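Local coordinates for protein Nrps/pks (Streptomyces albus, PDB 4OPE) that probably acts as a ketosynthase domain that elongates the polyketide chain by decarboxylative condensation in an AT-less assembly line making oxazolomycin, at residues Arg405-Ala408 and Ala412-Arg415. Residues are numbered along the deposited sequence; the frame is centred on the assembly and turned at random.
Sequences RVDA and ALPR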
loop_
_atom_site.group_PDB
_atom_site.type_symbol
_atom_site.label_atom_id
_atom_site.label_comp_id
_atom_site.label_asym_id
_atom_site.label_seq_id
_atom_site.Cartn_x
_atom_site.Cartn_y
_atom_site.Cartn_z
ATOM N N ARG A 405 -20.942 21.026 -22.127
ATOM C CA ARG A 405 -21.076 22.432 -21.837
ATOM C C ARG A 405 -20.493 23.246 -22.994
ATOM O O ARG A 405 -19.621 22.793 -23.724
ATOM C CB ARG A 405 -20.413 22.766 -20.496
ATOM C CG ARG A 405 -21.395 22.686 -19.338
ATOM C CD ARG A 405 -20.722 22.294 -18.032
ATOM N NE ARG A 405 -21.616 22.399 -16.877
ATOM C CZ ARG A 405 -22.641 21.582 -16.618
ATOM N NH1 ARG A 405 -22.949 20.582 -17.442
ATOM N NH2 ARG A 405 -23.374 21.763 -15.524
ATOM N N VAL A 406 -21.005 24.451 -23.158
ATOM C CA VAL A 406 -20.546 25.348 -24.212
ATOM C C VAL A 406 -19.532 26.350 -23.660
ATOM O O VAL A 406 -19.417 26.512 -22.439
ATOM C CB VAL A 406 -21.744 26.105 -24.807
ATOM C CG1 VAL A 406 -22.811 25.106 -25.241
ATOM C CG2 VAL A 406 -22.308 27.134 -23.809
ATOM N N ASP A 407 -18.816 27.030 -24.553
ATOM C CA ASP A 407 -17.904 28.121 -24.149
ATOM C C ASP A 407 -18.491 29.536 -24.447
ATOM O O ASP A 407 -19.711 29.751 -24.312
ATOM C CB ASP A 407 -16.516 27.898 -24.778
ATOM C CG ASP A 407 -16.540 27.951 -26.284
ATOM O OD1 ASP A 407 -17.459 28.602 -26.824
ATOM O OD2 ASP A 407 -15.651 27.342 -26.921
ATOM N N ALA A 408 -17.639 30.497 -24.815
ATOM C CA ALA A 408 -18.105 31.816 -25.279
ATOM C C ALA A 408 -18.608 31.730 -26.728
ATOM O O ALA A 408 -19.740 32.124 -27.019
ATOM C CB ALA A 408 -16.991 32.848 -25.163
ATOM N N ALA A 412 -18.846 23.236 -28.071
ATOM C CA ALA A 412 -18.819 22.135 -27.098
ATOM C C ALA A 412 -17.425 21.901 -26.476
ATOM O O ALA A 412 -16.420 21.729 -27.190
ATOM C CB ALA A 412 -19.338 20.849 -27.735
ATOM N N LEU A 413 -17.396 21.901 -25.143
ATOM C CA LEU A 413 -16.197 21.571 -24.351
ATOM C C LEU A 413 -16.103 20.111 -24.020
ATOM O O LEU A 413 -17.128 19.442 -23.921
ATOM C CB LEU A 413 -16.203 22.316 -23.018
ATOM C CG LEU A 413 -16.218 23.831 -23.212
ATOM C CD1 LEU A 413 -16.287 24.550 -21.862
ATOM C CD2 LEU A 413 -14.993 24.223 -24.037
ATOM N N PRO A 414 -14.868 19.616 -23.830
ATOM C CA PRO A 414 -14.685 18.248 -23.375
ATOM C C PRO A 414 -15.359 18.050 -22.019
ATOM O O PRO A 414 -15.221 18.847 -21.090
ATOM C CB PRO A 414 -13.172 18.116 -23.262
ATOM C CG PRO A 414 -12.631 19.109 -24.250
ATOM C CD PRO A 414 -13.569 20.273 -24.078
ATOM N N ARG A 415 -16.130 16.992 -21.951
ATOM C CA ARG A 415 -16.808 16.633 -20.776
ATOM C C ARG A 415 -15.830 16.399 -19.651
ATOM O O ARG A 415 -14.696 15.943 -19.922
ATOM C CB ARG A 415 -17.578 15.379 -21.058
ATOM C CG ARG A 415 -18.726 15.634 -22.002
ATOM C CD ARG A 415 -19.420 14.324 -22.245
ATOM N NE ARG A 415 -20.418 14.467 -23.272
ATOM C CZ ARG A 415 -20.165 14.628 -24.571
ATOM N NH1 ARG A 415 -18.921 14.641 -25.024
ATOM N NH2 ARG A 415 -21.169 14.769 -25.412
#
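The Val406-Asp407 peptide plane carries Leu413 on one face: CG stands almost directly over Val406 C at 4.2 Å, and CD1 lies 3.7 Å from Val406 O. The valine side chain starts from the opposite face and points away from Ala412-Arg415. The preceding Arg405-Val406 peptide is met end-on, at its oxygen. The two segments form the arms of an irregular, hairpin-like loop at the surface of the thiolase-fold ketosynthase, between strands 400-401 and 416-422, and a single beta bridge pairs Val406 with Ala412. Leu413 N donates to Arg405 O at 2.8 Å in a nearly straight bond (172° at the hydrogen), close to the line of the C=O bond. The same oxygen receives a CA-H...O contact from Ala412 CA at 3.5 Å. With CG anti to its carbonyl carbon (chi1 -60°), Leu413 turns its branches across the facing arm. An alanine here would keep the backbone bond but would probably leave the Val406-Asp407 peptide face and Asp407 CB without their apolar cover. Arg405 instead leads its guanidinium to the rest of the chain, NE bonding Ala303 O and NH2 bonding Arg339 O; Arg415 forms a salt bridge with Glu435 and a cation-pi contact with Trp402. At the outer end, Asp407 OD1 accepts a hydrogen bond from Arg411 N while its CB rests 4.0 Å from Leu413 CD2.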